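Local coordinates for protein tRNA-splicing ligase RtcB (Thermus thermophilus, PDB 2EPG) that probably joins RNA ends bearing a 3'-phosphate or 2',3'-cyclic phosphate to 5'-hydroxyl ends, using GTP and manganese, at residues Tyr221-Tyr226 and Gly388-Val393; Glu228-Ala233 and Lys474-Leu479; Glu129-Leu134 and Pro481-Lys486. All blocks are in the same frame, centred on the assembly; numbering follows the deposited sequence.

Contact 1 of 3, residues Tyr221-Tyr226 and Gly388-Val393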
# COMPACT_ATOMS: atom_id res chain seq x y z
N TYR A 221 13.43 -15.06 -2.12
CA TYR A 221 13.97 -15.76 -0.97
C TYR A 221 14.53 -14.69 -0.04
O TYR A 221 14.95 -13.62 -0.47
CB TYR A 221 15.03 -16.80 -1.37
CG TYR A 221 16.32 -16.27 -1.96
CD1 TYR A 221 16.45 -16.06 -3.34
CD2 TYR A 221 17.41 -15.99 -1.14
CE1 TYR A 221 17.64 -15.60 -3.89
CE2 TYR A 221 18.61 -15.53 -1.68
CZ TYR A 221 18.72 -15.34 -3.05
OH TYR A 221 19.90 -14.88 -3.57
N VAL A 222 14.48 -14.97 1.26
CA VAL A 222 15.00 -14.03 2.24
C VAL A 222 16.52 -14.14 2.16
O VAL A 222 17.06 -15.23 2.38
CB VAL A 222 14.51 -14.42 3.65
CG1 VAL A 222 15.10 -13.49 4.69
CG2 VAL A 222 12.99 -14.39 3.70
N ASP A 223 17.23 -13.07 1.82
CA ASP A 223 18.68 -13.19 1.75
C ASP A 223 19.40 -12.52 2.93
O ASP A 223 20.62 -12.66 3.08
CB ASP A 223 19.24 -12.69 0.41
CG ASP A 223 19.50 -11.20 0.38
OD1 ASP A 223 20.25 -10.75 -0.51
OD2 ASP A 223 18.97 -10.47 1.24
N GLU A 224 18.65 -11.81 3.77
CA GLU A 224 19.26 -11.16 4.92
C GLU A 224 18.23 -10.92 6.02
O GLU A 224 17.08 -10.55 5.74
CB GLU A 224 19.89 -9.83 4.48
CG GLU A 224 21.05 -9.38 5.35
CD GLU A 224 22.10 -8.59 4.56
OE1 GLU A 224 21.83 -7.43 4.20
OE2 GLU A 224 23.19 -9.16 4.30
N VAL A 225 18.64 -11.15 7.26
CA VAL A 225 17.76 -10.93 8.40
C VAL A 225 18.45 -9.91 9.31
O VAL A 225 19.59 -10.12 9.73
CB VAL A 225 17.50 -12.23 9.18
CG1 VAL A 225 16.80 -11.92 10.49
CG2 VAL A 225 16.65 -13.18 8.32
N TYR A 226 17.75 -8.81 9.59
CA TYR A 226 18.29 -7.73 10.41
C TYR A 226 17.83 -7.72 11.86
O TYR A 226 18.57 -7.31 12.75
CB TYR A 226 17.95 -6.37 9.79
CG TYR A 226 18.35 -6.26 8.35
CD1 TYR A 226 17.38 -6.27 7.34
CD2 TYR A 226 19.69 -6.18 7.98
CE1 TYR A 226 17.74 -6.20 6.01
CE2 TYR A 226 20.06 -6.12 6.65
CZ TYR A 226 19.08 -6.13 5.66
OH TYR A 226 19.43 -6.08 4.34
N GLY A 388 12.40 -7.22 -9.97
CA GLY A 388 13.76 -7.73 -10.03
C GLY A 388 14.73 -7.00 -9.11
O GLY A 388 15.94 -7.16 -9.23
N ARG A 389 14.19 -6.19 -8.19
CA ARG A 389 15.03 -5.46 -7.24
C ARG A 389 14.72 -5.99 -5.85
O ARG A 389 13.76 -6.74 -5.68
CB ARG A 389 14.70 -3.97 -7.32
CG ARG A 389 14.73 -3.40 -8.72
CD ARG A 389 16.14 -3.37 -9.28
NE ARG A 389 17.01 -2.55 -8.44
CZ ARG A 389 16.81 -1.25 -8.21
NH1 ARG A 389 17.66 -0.58 -7.43
NH2 ARG A 389 15.78 -0.62 -8.75
N TYR A 390 15.51 -5.59 -4.85
CA TYR A 390 15.28 -6.04 -3.48
C TYR A 390 13.97 -5.53 -2.89
O TYR A 390 13.51 -4.43 -3.22
CB TYR A 390 16.37 -5.55 -2.54
CG TYR A 390 17.72 -6.16 -2.73
CD1 TYR A 390 18.83 -5.37 -3.04
CD2 TYR A 390 17.91 -7.53 -2.57
CE1 TYR A 390 20.09 -5.92 -3.18
CE2 TYR A 390 19.17 -8.10 -2.71
CZ TYR A 390 20.26 -7.29 -3.01
OH TYR A 390 21.50 -7.84 -3.14
N SER A 391 13.39 -6.33 -2.01
CA SER A 391 12.18 -5.94 -1.30
C SER A 391 12.60 -5.99 0.16
O SER A 391 13.55 -6.69 0.51
CB SER A 391 11.05 -6.93 -1.54
OG SER A 391 10.41 -6.63 -2.76
N TYR A 392 11.93 -5.24 1.02
CA TYR A 392 12.29 -5.26 2.43
C TYR A 392 11.05 -5.46 3.30
O TYR A 392 9.92 -5.19 2.88
CB TYR A 392 12.98 -3.95 2.85
CG TYR A 392 14.27 -3.62 2.10
CD1 TYR A 392 14.25 -3.12 0.80
CD2 TYR A 392 15.51 -3.84 2.70
CE1 TYR A 392 15.43 -2.86 0.11
CE2 TYR A 392 16.70 -3.57 2.01
CZ TYR A 392 16.64 -3.09 0.72
OH TYR A 392 17.82 -2.84 0.05
N VAL A 393 11.27 -5.98 4.50
CA VAL A 393 10.20 -6.16 5.45
C VAL A 393 10.68 -5.34 6.66
O VAL A 393 11.79 -5.55 7.16
CB VAL A 393 10.04 -7.63 5.89
CG1 VAL A 393 8.96 -7.73 6.96
CG2 VAL A 393 9.68 -8.52 4.68
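D223 meets Y390 across the strand that separates the two segments. Its OD1 lies 3.6 Å from CE2 of Y390, on an oblique line to the ring, and the carboxylate and ring planes are turned 46° apart. The contact is one of proximity, since the stronger partner of the acid is R478: OD2 forms a salt bridge with R478 NE, while the ring of Y390 makes a cation-pi contact with the same arginine. With CG of D223 between the backbone N and the carbonyl carbon (chi1 87°), the carboxylate is placed beside R478 of the neighbouring strand.

The topology explains why a charged group from 474-486 is central here. That strand pairs antiparallel with both 216-225 and 391-395, so the two segments flank it as next-but-one neighbours, with Y390 and Y226 lying just beyond the strand ends.

E224 is next in line. Y226 OH donates to E224 OE1 over 2.8 Å, and OE1 accepts through its anti lone pair. A long, weak ion pair to R478 NH1 adds to this. Y226 just reaches the second segment, its OH lying 4.4 Å from CE2 of Y392 and oblique to that ring, while its own ring makes a cation-pi contact with K475. Y392 also packs on A412, a residue predicted to bind GMP.

Contact 2 of 3, residues Glu228-Ala233 and Lys474-Leu479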
# COMPACT_ATOMS: atom_id res chain seq x y z
N GLU A 228 16.39 -10.29 14.52
CA GLU A 228 16.09 -11.67 14.83
C GLU A 228 14.76 -11.83 15.56
O GLU A 228 14.00 -12.75 15.27
CB GLU A 228 17.23 -12.26 15.66
CG GLU A 228 17.50 -13.72 15.37
CD GLU A 228 17.74 -13.98 13.88
OE1 GLU A 228 18.78 -13.51 13.36
OE2 GLU A 228 16.87 -14.63 13.24
N GLU A 229 14.48 -10.93 16.49
CA GLU A 229 13.23 -11.02 17.25
C GLU A 229 11.99 -10.78 16.37
O GLU A 229 11.03 -11.53 16.46
CB GLU A 229 13.22 -10.01 18.40
CG GLU A 229 11.88 -10.00 19.13
CD GLU A 229 11.70 -8.82 20.06
OE1 GLU A 229 11.89 -7.66 19.61
OE2 GLU A 229 11.34 -9.04 21.23
N ALA A 230 12.02 -9.75 15.54
CA ALA A 230 10.88 -9.47 14.67
C ALA A 230 10.76 -10.55 13.60
O ALA A 230 9.66 -10.97 13.26
CB ALA A 230 11.04 -8.09 14.02
N ALA A 231 11.89 -11.02 13.09
CA ALA A 231 11.85 -12.04 12.05
C ALA A 231 11.20 -13.30 12.59
O ALA A 231 10.35 -13.89 11.93
CB ALA A 231 13.28 -12.35 11.54
N LEU A 232 11.58 -13.71 13.80
CA LEU A 232 11.00 -14.88 14.44
C LEU A 232 9.49 -14.69 14.59
O LEU A 232 8.71 -15.58 14.25
CB LEU A 232 11.59 -15.10 15.84
CG LEU A 232 10.90 -16.23 16.62
CD1 LEU A 232 11.28 -17.57 15.97
CD2 LEU A 232 11.32 -16.21 18.09
N ALA A 233 9.10 -13.53 15.11
CA ALA A 233 7.70 -13.22 15.29
C ALA A 233 6.94 -13.23 13.96
O ALA A 233 5.80 -13.68 13.91
CB ALA A 233 7.54 -11.86 15.98
N LYS A 474 11.57 -0.13 11.54
CA LYS A 474 12.69 -0.99 11.88
C LYS A 474 12.90 -2.06 10.82
O LYS A 474 11.95 -2.75 10.43
CB LYS A 474 12.43 -1.66 13.23
CG LYS A 474 13.48 -2.70 13.60
CD LYS A 474 13.09 -3.48 14.85
CE LYS A 474 13.18 -2.63 16.09
NZ LYS A 474 12.91 -3.44 17.31
N LYS A 475 14.14 -2.19 10.34
CA LYS A 475 14.46 -3.20 9.34
C LYS A 475 14.36 -4.59 9.91
O LYS A 475 14.88 -4.87 10.99
CB LYS A 475 15.88 -3.01 8.80
CG LYS A 475 16.00 -1.82 7.88
CD LYS A 475 17.44 -1.59 7.45
CE LYS A 475 17.98 -2.74 6.65
NZ LYS A 475 19.41 -2.46 6.24
N VAL A 476 13.69 -5.48 9.18
CA VAL A 476 13.54 -6.85 9.63
C VAL A 476 14.22 -7.81 8.67
O VAL A 476 15.01 -8.65 9.09
CB VAL A 476 12.06 -7.24 9.77
CG1 VAL A 476 11.96 -8.69 10.23
CG2 VAL A 476 11.38 -6.28 10.75
N ALA A 477 13.92 -7.68 7.38
CA ALA A 477 14.56 -8.57 6.40
C ALA A 477 14.59 -8.00 5.01
O ALA A 477 13.92 -7.01 4.71
CB ALA A 477 13.85 -9.94 6.39
N ARG A 478 15.39 -8.64 4.15
CA ARG A 478 15.51 -8.24 2.76
C ARG A 478 15.20 -9.46 1.93
O ARG A 478 15.60 -10.57 2.28
CB ARG A 478 16.91 -7.72 2.42
CG ARG A 478 16.98 -7.20 0.99
CD ARG A 478 18.33 -6.56 0.69
NE ARG A 478 19.41 -7.54 0.62
CZ ARG A 478 20.70 -7.22 0.65
NH1 ARG A 478 21.62 -8.17 0.58
NH2 ARG A 478 21.06 -5.95 0.76
N LEU A 479 14.51 -9.24 0.82
CA LEU A 479 14.06 -10.28 -0.09
C LEU A 479 14.64 -10.09 -1.50
O LEU A 479 14.59 -8.99 -2.05
CB LEU A 479 12.53 -10.24 -0.18
CG LEU A 479 11.59 -10.70 0.95
CD1 LEU A 479 12.31 -10.87 2.25
CD2 LEU A 479 10.43 -9.71 1.06
O HOH W 1 12.20 -6.18 17.25
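V476 sets both branches of its fork against the first turn of helix 228-234. CG2 lies 3.8 Å from CB of A230, whereas CG1 is turned to the next residue, 3.7 Å from the backbone N of A231 and 4.1 Å from its CB. CG1 touches A230 as well, at 3.9 Å from its CB, so CG1 sits against both alanines and CG2 against A230. The torsion accounts for this: with CG1 anti to the backbone N (chi1 179°) and CG2 beside it, the two methyls are set across the helix rather than along its axis. The small alanine methyls let the helix come close, and the CA atoms of A231 and V476 are 6.0 Å apart.

The strand is specially shaped at this point. V476 and A477 both face V393 of the adjoining strand 391-395, which makes a classic beta bulge, and both direct their CB atoms toward the helix. A477 makes its packing contacts with V222 and L236 rather than with the helix.

At the edge of this apolar patch a polar link runs through one water. It donates to OE1 of E229 and accepts from NZ of K474, each at 2.8 Å; the two charged atoms are themselves 4.9 Å apart, so the attraction between them is probably mediated rather than direct.

Further out, D227 OD2 accepts a hydrogen bond from A230 N near the start of the helix, and D227 OD1 is a weak, distant partner of K474 NZ. A231 rests on V225 of strand 216-225, and V476 on A395 of strand 391-395.

Contact 3 of 3, residues Glu129-Leu134 and Pro481-Lys486; sequences ELADAL and PLIVVK
I483 rests directly on helix 129-134 at A131, whose small side chain brings its backbone N within 3.9 Å of CD1 of the isoleucine. Equally distinctive is the alignment of the two elements, for the helix runs almost parallel to strand 483-486, with 15° between their N-to-C directions and 9.2 Å between the axes.

The isoleucine uses both of its branches. CG1 stands beside the backbone N, anti to the carbonyl carbon (chi1 -60°), and the extended chi2 of 173° carries CD1 to the helix. CG2 takes the position anti to the backbone N and touches CB of A131 at 4.0 Å. CB of A131 thus rests on both branches at once. CD1 also meets L130, whose CD2 lies 4.1 Å away, the two side chains crossing obliquely.

Two residues farther along the strand, and three along the helix, the apolar seam continues. CG2 of V485 lies 4.0 Å from CB of L134, so the valine meets the base of the leucine rather than its branched end. I483 and V485 form the helix-facing side of the strand, and the side-chain contacts between the segments are all apolar.

At the corner the chain turns at L482, L482 and I483 both face V219 in a classic beta bulge. The other side of the strand carries V484 and K486, which pack on M387; K486 and M387 are predicted GMP-binding residues. Helix 288-321 packs on the helix through F319 on L130, A318 on A133, and V315 and A318 on L134, while R442 of strand 440-442 packs on A131 and V485 and makes a salt bridge with D132.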
# COMPACT_ATOMS: atom_id res chain seq x y z
N GLU A 129 9.28 -24.93 -13.81
CA GLU A 129 7.92 -25.45 -13.68
C GLU A 129 7.01 -24.44 -12.98
O GLU A 129 5.88 -24.21 -13.41
CB GLU A 129 7.91 -26.76 -12.89
CG GLU A 129 8.64 -27.93 -13.53
CD GLU A 129 10.13 -27.69 -13.66
OE1 GLU A 129 10.72 -27.13 -12.71
OE2 GLU A 129 10.71 -28.07 -14.69
N LEU A 130 7.50 -23.85 -11.89
CA LEU A 130 6.72 -22.89 -11.11
C LEU A 130 6.43 -21.62 -11.91
O LEU A 130 5.29 -21.16 -11.96
CB LEU A 130 7.45 -22.55 -9.81
CG LEU A 130 6.77 -21.58 -8.84
CD1 LEU A 130 5.40 -22.11 -8.44
CD2 LEU A 130 7.66 -21.38 -7.61
N ALA A 131 7.45 -21.07 -12.56
CA ALA A 131 7.26 -19.87 -13.35
C ALA A 131 6.12 -20.12 -14.35
O ALA A 131 5.18 -19.33 -14.45
CB ALA A 131 8.56 -19.51 -14.08
N ASP A 132 6.20 -21.23 -15.08
CA ASP A 132 5.18 -21.59 -16.06
C ASP A 132 3.81 -21.78 -15.43
O ASP A 132 2.79 -21.38 -15.99
CB ASP A 132 5.56 -22.89 -16.79
CG ASP A 132 6.83 -22.74 -17.61
OD1 ASP A 132 7.44 -23.79 -17.91
OD2 ASP A 132 7.20 -21.60 -17.96
N ALA A 133 3.77 -22.41 -14.26
CA ALA A 133 2.50 -22.62 -13.59
C ALA A 133 1.91 -21.29 -13.11
O ALA A 133 0.70 -21.09 -13.19
CB ALA A 133 2.68 -23.59 -12.41
N LEU A 134 2.76 -20.38 -12.64
CA LEU A 134 2.30 -19.08 -12.16
C LEU A 134 1.73 -18.23 -13.31
O LEU A 134 0.70 -17.57 -13.16
CB LEU A 134 3.44 -18.32 -11.46
CG LEU A 134 3.74 -18.82 -10.04
CD1 LEU A 134 5.01 -18.17 -9.50
CD2 LEU A 134 2.56 -18.52 -9.13
N PRO A 481 14.47 -11.34 -5.52
CA PRO A 481 13.60 -12.03 -6.48
C PRO A 481 14.26 -13.14 -7.28
O PRO A 481 15.45 -13.07 -7.59
CB PRO A 481 13.13 -10.89 -7.39
CG PRO A 481 14.32 -10.00 -7.43
CD PRO A 481 14.81 -9.98 -5.99
N LEU A 482 13.48 -14.17 -7.60
CA LEU A 482 13.93 -15.31 -8.39
C LEU A 482 13.09 -15.41 -9.65
O LEU A 482 13.61 -15.71 -10.72
CB LEU A 482 13.76 -16.62 -7.60
CG LEU A 482 14.70 -16.88 -6.43
CD1 LEU A 482 14.09 -17.93 -5.53
CD2 LEU A 482 16.06 -17.32 -6.95
N ILE A 483 11.79 -15.18 -9.49
CA ILE A 483 10.83 -15.24 -10.59
C ILE A 483 9.94 -14.01 -10.58
O ILE A 483 9.39 -13.65 -9.54
CB ILE A 483 9.88 -16.45 -10.48
CG1 ILE A 483 10.67 -17.76 -10.49
CG2 ILE A 483 8.89 -16.42 -11.64
CD1 ILE A 483 9.79 -18.97 -10.21
N VAL A 484 9.79 -13.38 -11.75
CA VAL A 484 8.94 -12.20 -11.86
C VAL A 484 7.85 -12.46 -12.89
O VAL A 484 8.13 -12.81 -14.04
CB VAL A 484 9.77 -10.96 -12.29
CG1 VAL A 484 8.83 -9.81 -12.60
CG2 VAL A 484 10.74 -10.54 -11.17
N VAL A 485 6.60 -12.32 -12.46
CA VAL A 485 5.43 -12.51 -13.33
C VAL A 485 4.74 -11.14 -13.44
O VAL A 485 4.27 -10.59 -12.43
CB VAL A 485 4.44 -13.53 -12.73
CG1 VAL A 485 3.20 -13.65 -13.62
CG2 VAL A 485 5.11 -14.89 -12.59
N LYS A 486 4.70 -10.59 -14.65
CA LYS A 486 4.09 -9.28 -14.91
C LYS A 486 2.69 -9.42 -15.51
O LYS A 486 2.39 -10.39 -16.21
CB LYS A 486 4.96 -8.48 -15.87
CG LYS A 486 6.42 -8.82 -15.79
CD LYS A 486 7.23 -8.22 -16.94
CE LYS A 486 7.24 -6.70 -16.94
NZ LYS A 486 8.16 -6.18 -18.01

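In the fold
One long strand, 474-486, connects all three contacts. Contact 1 spans its two neighbours, 216-225 and 391-395; contact 2 places a helix against its first part, and contact 3 another helix against its last. Contacts 1 and 2 have centres about 10 Å apart and are joined by probable backbone hydrogen bonds, S391 O to L479 N at 2.7 Å and V393 O to V476 N at 2.8 Å. The centres of contacts 2 and 3 lie about 25 Å apart, related through the strand. Contact 1 touches contact 3 where G388 and R389 pack on P481. The predicted GMP site draws on contact 1 through S391 and on contact 3 through K486.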